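PDB 3CVG: putative metal binding protein from Coccidioides immitis, which probably binds a metal ion or a metal-containing ligand, in the manner of periplasmic binding proteins. Local coordinates for residues A[20-25]-A[75-80]; A[101-106]-A[277-282]; A[237-242]-A[253-258]. One frame throughout, in Å; residues are numbered along the deposited sequence.

Contact 1 (A[20-25]-A[75-80]); sequences VQLRIG and VDVGIT
Strands 20-26 and 77-80 run side by side in parallel, their short axes 4.6 Å apart at the closest and inclined by 25°, in a sheet of the periplasmic-binding-protein fold. Ile24 pairs with Val77 and Gly25 with Gly78. Gly25 N bonds straight to Val77 O at 3.0 Å, and Ile79 N reaches Gly25 O nearly along the C=O axis. At the entrance to strand 77-80, Arg23 O takes two donors, Val77 N almost head-on and Asp76 N from above the carbonyl plane. This double grip fixes the backbone where the loop becomes strand.

Arg23 and Asp76 add a second clasp. The Asp76 side chain points at strand 20-26, with CG anti to its own carbonyl carbon. Its OD2 takes Arg23 N at 2.7 Å on the anti lone pair and, from above the carboxylate plane, Arg23 NE at 3.0 Å; Asn247 adds a weak bond. The bend of the Arg23 chain at chi3 (-63°) swings the guanidinium round, so that NH2 forms a salt bridge with Asp76 OD1, although that oxygen is less surely placed. The two flat groups are turned 59° from each other, and Val75 CA lies over one guanidinium face. NH1 bonds to Gly73 O. Three N-H groups of one arginine thus converge on one carboxylate, which would probably keep it ionised.

On the sheet face carrying Ile24 and Val77 the chemistry is apolar: Phe254 of helix 248-259 touches Leu22 and Ile24. The Leu22 side chain crosses Val77 at about a right angle, CD1 to CG2, whereas Ile24 lies alongside Val77 and points the same way. Here the packing is tight, with Ile24 CG1 only 3.4 Å from Val77 CG2.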
# COMPACT_ATOMS: atom_id res chain seq x y z
N VAL A 20 -20.16 -16.34 10.17
CA VAL A 20 -18.96 -15.84 9.51
C VAL A 20 -18.36 -16.95 8.65
O VAL A 20 -18.02 -18.01 9.16
CB VAL A 20 -17.90 -15.38 10.53
CG1 VAL A 20 -16.61 -15.02 9.81
CG2 VAL A 20 -18.40 -14.18 11.31
N GLN A 21 -18.25 -16.71 7.34
CA GLN A 21 -17.70 -17.72 6.45
C GLN A 21 -16.57 -17.22 5.55
O GLN A 21 -16.30 -17.81 4.50
CB GLN A 21 -18.81 -18.32 5.59
CG GLN A 21 -19.88 -19.03 6.37
CD GLN A 21 -20.88 -19.74 5.47
OE1 GLN A 21 -21.50 -19.12 4.61
NE2 GLN A 21 -21.04 -21.05 5.67
N LEU A 22 -15.92 -16.13 5.95
CA LEU A 22 -14.82 -15.56 5.18
C LEU A 22 -14.07 -14.51 6.00
O LEU A 22 -14.61 -13.45 6.32
CB LEU A 22 -15.34 -14.92 3.88
CG LEU A 22 -14.28 -14.27 2.96
CD1 LEU A 22 -13.21 -15.28 2.61
CD2 LEU A 22 -14.94 -13.73 1.70
N ARG A 23 -12.83 -14.84 6.34
CA ARG A 23 -11.97 -13.95 7.12
C ARG A 23 -10.82 -13.47 6.24
O ARG A 23 -10.08 -14.28 5.68
CB ARG A 23 -11.43 -14.69 8.34
CG ARG A 23 -12.51 -15.22 9.28
CD ARG A 23 -11.94 -16.28 10.19
NE ARG A 23 -11.48 -17.43 9.42
CZ ARG A 23 -10.62 -18.34 9.86
NH1 ARG A 23 -10.12 -18.24 11.08
NH2 ARG A 23 -10.26 -19.35 9.07
N ILE A 24 -10.67 -12.15 6.14
CA ILE A 24 -9.63 -11.56 5.31
C ILE A 24 -8.65 -10.71 6.11
O ILE A 24 -9.05 -9.83 6.87
CB ILE A 24 -10.24 -10.64 4.22
CG1 ILE A 24 -11.38 -11.35 3.50
CG2 ILE A 24 -9.17 -10.24 3.22
CD1 ILE A 24 -12.18 -10.44 2.59
N GLY A 25 -7.36 -10.98 5.93
CA GLY A 25 -6.34 -10.22 6.62
C GLY A 25 -5.75 -9.22 5.64
O GLY A 25 -5.34 -9.59 4.54
N VAL A 75 -7.00 -16.32 9.50
CA VAL A 75 -7.77 -15.78 8.39
C VAL A 75 -7.79 -16.80 7.26
O VAL A 75 -6.98 -17.73 7.25
CB VAL A 75 -7.18 -14.45 7.87
CG1 VAL A 75 -7.21 -13.40 8.97
CG2 VAL A 75 -5.77 -14.67 7.35
N ASP A 76 -8.70 -16.63 6.31
CA ASP A 76 -8.82 -17.55 5.18
C ASP A 76 -8.06 -17.04 3.96
O ASP A 76 -7.49 -17.82 3.20
CB ASP A 76 -10.30 -17.73 4.83
CG ASP A 76 -11.12 -18.17 6.01
OD1 ASP A 76 -10.90 -19.30 6.49
OD2 ASP A 76 -11.99 -17.39 6.46
N VAL A 77 -8.07 -15.73 3.79
CA VAL A 77 -7.38 -15.10 2.67
C VAL A 77 -6.66 -13.87 3.16
O VAL A 77 -6.88 -13.40 4.28
CB VAL A 77 -8.36 -14.70 1.55
CG1 VAL A 77 -8.92 -15.94 0.88
CG2 VAL A 77 -9.49 -13.86 2.12
N GLY A 78 -5.77 -13.35 2.32
CA GLY A 78 -5.03 -12.16 2.69
C GLY A 78 -4.64 -11.37 1.47
O GLY A 78 -4.16 -11.93 0.48
N ILE A 79 -4.86 -10.07 1.52
CA ILE A 79 -4.47 -9.22 0.41
C ILE A 79 -3.12 -8.67 0.87
O ILE A 79 -3.02 -7.97 1.88
CB ILE A 79 -5.47 -8.08 0.18
CG1 ILE A 79 -6.84 -8.66 -0.17
CG2 ILE A 79 -4.98 -7.18 -0.95
CD1 ILE A 79 -7.90 -7.63 -0.47
N THR A 80 -2.09 -9.03 0.13
CA THR A 80 -0.74 -8.62 0.48
C THR A 80 -0.10 -7.69 -0.54
O THR A 80 -0.59 -7.52 -1.66
CB THR A 80 0.12 -9.87 0.67
OG1 THR A 80 0.03 -10.71 -0.49
CG2 THR A 80 -0.37 -10.67 1.87

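Contact 2 (A[101-106]-A[277-282]); sequences YAFRDH and QLYSPA
The Tyr279 ring is sandwiched between Leu278 CG, centred 3.5 Å above one face, and Phe103 CE1, 3.6 Å above the opposite face; Asp105 CG lies in plane at its edge. The Phe103 and Tyr279 side chains run alongside each other with ring planes 36° apart, while the Asp105 carboxylate stands perpendicular to the tyrosine ring. Asp105 OD1 accepts from a water that also donates to Leu278 O, OD2 bonds to Asn235, and Tyr279 OH bonds to Ser32. At the edge of the His106 ring, CE1 is 3.3 Å from Ser280 OG; His106 NE2 and that hydroxyl both bond to Asn227.

Beside the rings, Arg104 and Ser280 form an antiparallel hydrogen-bonded pair, N to O in both directions at 2.9 Å. Arg104, bent at chi3 (-71°), then grips Pro281 O side-on through NE and NH2, each at 2.8 Å.

Segment 277-282 thereby pairs with strand 100-111, in which Ala102 and Phe103 both face Ala237 of strand 234-241, a classic beta bulge. Helix 264-269 brings Ile268, and helix 34-47 brings Leu34, against both Phe103 and Tyr279.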
# COMPACT_ATOMS: atom_id res chain seq x y z
N TYR A 101 -3.70 -11.64 -8.60
CA TYR A 101 -3.47 -10.20 -8.73
C TYR A 101 -4.83 -9.54 -8.52
O TYR A 101 -5.74 -9.74 -9.31
CB TYR A 101 -2.94 -9.87 -10.14
CG TYR A 101 -2.03 -8.66 -10.21
CD1 TYR A 101 -2.26 -7.52 -9.42
CD2 TYR A 101 -0.93 -8.64 -11.07
CE1 TYR A 101 -1.42 -6.39 -9.51
CE2 TYR A 101 -0.10 -7.52 -11.17
CZ TYR A 101 -0.35 -6.40 -10.38
OH TYR A 101 0.49 -5.31 -10.46
N ALA A 102 -4.95 -8.75 -7.46
CA ALA A 102 -6.22 -8.09 -7.12
C ALA A 102 -6.40 -6.67 -7.65
O ALA A 102 -7.41 -6.36 -8.29
CB ALA A 102 -6.40 -8.09 -5.60
N PHE A 103 -5.44 -5.80 -7.36
CA PHE A 103 -5.51 -4.43 -7.83
C PHE A 103 -4.15 -3.75 -7.75
O PHE A 103 -3.19 -4.33 -7.24
CB PHE A 103 -6.57 -3.64 -7.04
CG PHE A 103 -6.29 -3.53 -5.56
CD1 PHE A 103 -5.47 -2.52 -5.06
CD2 PHE A 103 -6.86 -4.43 -4.67
CE1 PHE A 103 -5.23 -2.41 -3.70
CE2 PHE A 103 -6.62 -4.33 -3.30
CZ PHE A 103 -5.80 -3.31 -2.82
N ARG A 104 -4.07 -2.54 -8.28
CA ARG A 104 -2.82 -1.79 -8.28
C ARG A 104 -2.94 -0.45 -7.55
O ARG A 104 -3.75 0.41 -7.91
CB ARG A 104 -2.34 -1.57 -9.73
CG ARG A 104 -1.81 -2.85 -10.41
CD ARG A 104 -1.52 -2.67 -11.92
NE ARG A 104 -2.75 -2.54 -12.71
CZ ARG A 104 -2.79 -2.46 -14.04
NH1 ARG A 104 -1.68 -2.49 -14.76
NH2 ARG A 104 -3.96 -2.34 -14.66
N ASP A 105 -2.15 -0.30 -6.50
CA ASP A 105 -2.12 0.92 -5.71
C ASP A 105 -0.89 1.68 -6.18
O ASP A 105 -0.08 1.15 -6.94
CB ASP A 105 -2.04 0.57 -4.22
CG ASP A 105 -2.00 1.81 -3.33
OD1 ASP A 105 -2.52 2.87 -3.74
OD2 ASP A 105 -1.48 1.71 -2.20
N HIS A 106 -0.73 2.93 -5.74
CA HIS A 106 0.42 3.71 -6.18
C HIS A 106 1.05 4.54 -5.07
O HIS A 106 0.34 5.15 -4.26
CB HIS A 106 0.01 4.62 -7.34
CG HIS A 106 -0.74 3.92 -8.43
ND1 HIS A 106 -2.10 3.69 -8.38
CD2 HIS A 106 -0.30 3.32 -9.57
CE1 HIS A 106 -2.47 2.99 -9.44
NE2 HIS A 106 -1.40 2.75 -10.17
N GLN A 277 -10.92 7.70 -8.69
CA GLN A 277 -10.80 6.24 -8.62
C GLN A 277 -9.56 6.03 -7.77
O GLN A 277 -8.48 6.53 -8.11
CB GLN A 277 -10.58 5.63 -10.00
CG GLN A 277 -10.35 4.12 -9.96
CD GLN A 277 -10.15 3.51 -11.33
OE1 GLN A 277 -9.22 3.85 -12.05
NE2 GLN A 277 -11.04 2.59 -11.70
N LEU A 278 -9.71 5.32 -6.66
CA LEU A 278 -8.59 5.09 -5.76
C LEU A 278 -7.51 4.16 -6.31
O LEU A 278 -6.33 4.52 -6.36
CB LEU A 278 -9.10 4.55 -4.43
CG LEU A 278 -8.03 4.20 -3.39
CD1 LEU A 278 -7.10 5.39 -3.18
CD2 LEU A 278 -8.70 3.80 -2.09
N TYR A 279 -7.92 2.96 -6.71
CA TYR A 279 -7.00 1.95 -7.22
C TYR A 279 -7.24 1.60 -8.69
O TYR A 279 -8.35 1.77 -9.21
CB TYR A 279 -7.13 0.66 -6.42
CG TYR A 279 -7.00 0.79 -4.92
CD1 TYR A 279 -8.07 0.46 -4.09
CD2 TYR A 279 -5.80 1.18 -4.33
CE1 TYR A 279 -7.95 0.52 -2.70
CE2 TYR A 279 -5.67 1.24 -2.94
CZ TYR A 279 -6.74 0.91 -2.14
OH TYR A 279 -6.62 0.95 -0.76
N SER A 280 -6.21 1.09 -9.35
CA SER A 280 -6.34 0.67 -10.73
C SER A 280 -6.67 -0.81 -10.73
O SER A 280 -6.24 -1.55 -9.84
CB SER A 280 -5.04 0.90 -11.51
OG SER A 280 -4.78 2.27 -11.71
N PRO A 281 -7.46 -1.26 -11.71
CA PRO A 281 -7.82 -2.68 -11.77
C PRO A 281 -6.56 -3.50 -12.02
O PRO A 281 -5.54 -2.96 -12.47
CB PRO A 281 -8.78 -2.74 -12.96
CG PRO A 281 -9.42 -1.37 -12.93
CD PRO A 281 -8.24 -0.47 -12.68
N ALA A 282 -6.61 -4.79 -11.72
CA ALA A 282 -5.46 -5.66 -11.96
C ALA A 282 -5.18 -5.65 -13.46
O ALA A 282 -6.08 -5.37 -14.25
CB ALA A 282 -5.76 -7.07 -11.49
O HOH W 1 -3.67 3.98 -5.74

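Contact 3 (A[237-242]-A[253-258]); sequences AHLLVG and EFAKWL
Leu239 holds CG anti to its backbone N (chi1 179°), and Phe254 and Leu258 do the same, so that their branches meet between strand 234-241 and helix 248-259. This is a helix laid against a sheet in the alpha/beta architecture of the periplasmic-binding-protein fold. Strand and helix run nearly antiparallel, 158° between their directions, with the short axes 9.3 Å apart at the closest. No hydrogen bond crosses the gap, and the join is made by carbon atoms.

Leu239 points at the helix and does most of the work. Its CD2 tip presses on the helix backbone at Ala255, 3.6 Å from CA, with Ala255 CB alongside at 3.8 Å. The same CD2 reaches Phe254 CD2 at 3.9 Å, the two side chains crossing obliquely, while CD1 lies by Phe254 CE2. Leu258 completes the setting from the next turn of the helix, bringing its CD2 to 3.9 Å from Leu239 CB. The leucine is thus held by Phe254, Ala255 and Leu258 together. Further along the strand, Val241 has CG2 anti to its carbonyl carbon, and this methyl meets Ala255 CB at 3.8 Å; the alanine methyl therefore touches both strand side chains.

Around this apolar group, Phe42 of helix 34-47 meets Phe254 edge-to-face, and Leu38 of the same helix touches Leu258. Strand 100-111 supplies Tyr100 against Val241 and Ala255, and Ala102 against Leu258. On the other edge of strand 234-241, strand 77-80 packs Val77 and Ile79 against Leu239.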
# COMPACT_ATOMS: atom_id res chain seq x y z
N ALA A 237 -1.21 -5.37 -5.33
CA ALA A 237 -1.88 -6.09 -4.26
C ALA A 237 -2.33 -7.44 -4.80
O ALA A 237 -2.93 -7.52 -5.87
CB ALA A 237 -3.10 -5.30 -3.78
N HIS A 238 -2.00 -8.50 -4.06
CA HIS A 238 -2.36 -9.86 -4.44
C HIS A 238 -3.16 -10.52 -3.32
O HIS A 238 -3.00 -10.16 -2.14
CB HIS A 238 -1.12 -10.72 -4.71
CG HIS A 238 -0.47 -10.47 -6.03
ND1 HIS A 238 0.32 -9.37 -6.28
CD2 HIS A 238 -0.49 -11.18 -7.18
CE1 HIS A 238 0.76 -9.42 -7.53
NE2 HIS A 238 0.29 -10.51 -8.09
N LEU A 239 -4.01 -11.48 -3.68
CA LEU A 239 -4.79 -12.21 -2.69
C LEU A 239 -4.13 -13.57 -2.50
O LEU A 239 -3.69 -14.20 -3.46
CB LEU A 239 -6.23 -12.42 -3.16
CG LEU A 239 -7.08 -13.22 -2.17
CD1 LEU A 239 -7.45 -12.32 -1.00
CD2 LEU A 239 -8.35 -13.72 -2.85
N LEU A 240 -4.07 -14.02 -1.25
CA LEU A 240 -3.49 -15.32 -0.94
C LEU A 240 -4.56 -16.21 -0.33
O LEU A 240 -5.28 -15.80 0.57
CB LEU A 240 -2.33 -15.18 0.05
CG LEU A 240 -1.06 -14.47 -0.42
CD1 LEU A 240 -0.07 -14.35 0.74
CD2 LEU A 240 -0.44 -15.24 -1.58
N VAL A 241 -4.68 -17.42 -0.86
CA VAL A 241 -5.65 -18.38 -0.35
C VAL A 241 -4.89 -19.32 0.59
O VAL A 241 -3.96 -20.01 0.17
CB VAL A 241 -6.30 -19.19 -1.49
CG1 VAL A 241 -7.13 -20.34 -0.91
CG2 VAL A 241 -7.18 -18.28 -2.33
N GLY A 242 -5.29 -19.32 1.85
CA GLY A 242 -4.63 -20.17 2.83
C GLY A 242 -4.76 -21.64 2.52
O GLY A 242 -5.84 -22.11 2.14
N GLU A 253 -13.91 -19.32 -3.77
CA GLU A 253 -14.98 -18.58 -4.42
C GLU A 253 -14.63 -17.10 -4.46
O GLU A 253 -14.74 -16.45 -5.51
CB GLU A 253 -16.29 -18.76 -3.66
CG GLU A 253 -16.92 -20.13 -3.80
CD GLU A 253 -17.48 -20.37 -5.18
OE1 GLU A 253 -18.40 -19.63 -5.59
OE2 GLU A 253 -16.99 -21.29 -5.87
N PHE A 254 -14.21 -16.56 -3.32
CA PHE A 254 -13.85 -15.16 -3.24
C PHE A 254 -12.70 -14.87 -4.20
O PHE A 254 -12.74 -13.90 -4.95
CB PHE A 254 -13.44 -14.77 -1.82
CG PHE A 254 -13.10 -13.32 -1.67
CD1 PHE A 254 -14.07 -12.34 -1.92
CD2 PHE A 254 -11.82 -12.91 -1.31
CE1 PHE A 254 -13.76 -10.99 -1.81
CE2 PHE A 254 -11.51 -11.56 -1.20
CZ PHE A 254 -12.48 -10.60 -1.45
N ALA A 255 -11.67 -15.72 -4.17
CA ALA A 255 -10.52 -15.53 -5.04
C ALA A 255 -10.96 -15.39 -6.50
O ALA A 255 -10.61 -14.42 -7.17
CB ALA A 255 -9.55 -16.70 -4.88
N LYS A 256 -11.73 -16.37 -6.98
CA LYS A 256 -12.23 -16.37 -8.35
C LYS A 256 -13.06 -15.13 -8.67
O LYS A 256 -12.89 -14.50 -9.72
CB LYS A 256 -13.09 -17.62 -8.59
CG LYS A 256 -12.37 -18.79 -9.24
CD LYS A 256 -12.00 -18.47 -10.68
CE LYS A 256 -11.56 -19.71 -11.44
NZ LYS A 256 -11.39 -19.40 -12.89
N TRP A 257 -13.96 -14.79 -7.76
CA TRP A 257 -14.83 -13.63 -7.93
C TRP A 257 -14.02 -12.33 -8.01
O TRP A 257 -14.25 -11.48 -8.88
CB TRP A 257 -15.81 -13.54 -6.76
CG TRP A 257 -16.67 -12.32 -6.81
CD1 TRP A 257 -17.83 -12.16 -7.50
CD2 TRP A 257 -16.40 -11.07 -6.17
NE1 TRP A 257 -18.31 -10.88 -7.33
CE2 TRP A 257 -17.45 -10.19 -6.52
CE3 TRP A 257 -15.37 -10.60 -5.34
CZ2 TRP A 257 -17.50 -8.86 -6.07
CZ3 TRP A 257 -15.42 -9.29 -4.89
CH2 TRP A 257 -16.48 -8.43 -5.26
N LEU A 258 -13.07 -12.18 -7.10
CA LEU A 258 -12.23 -10.99 -7.04
C LEU A 258 -11.56 -10.60 -8.36
O LEU A 258 -11.50 -9.43 -8.70
CB LEU A 258 -11.15 -11.17 -5.97
CG LEU A 258 -10.17 -10.01 -5.80
CD1 LEU A 258 -10.91 -8.77 -5.31
CD2 LEU A 258 -9.09 -10.42 -4.82

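In the fold
The three contacts illustrate how neighbouring strands and a helix are joined by different means. Contacts 1 and 3 are buried, with centres 9 Å apart, and meet where strand 77-80 neighbours strand 234-241: Thr80 N and Gly78 O bond to His238 O and Leu240 N. Contact 2 is only partly buried, and joins contact 3 where Ala102 N and Phe103 O bond to Ala237. Contact 1 unites parallel strand pairing with a salt bridge, contact 2 unites antiparallel pairing with aromatic rings and a water, and contact 3 is wholly apolar. Contact 3 lies within the chain loop closed by contact 2, whereas contact 1 closes before either begins.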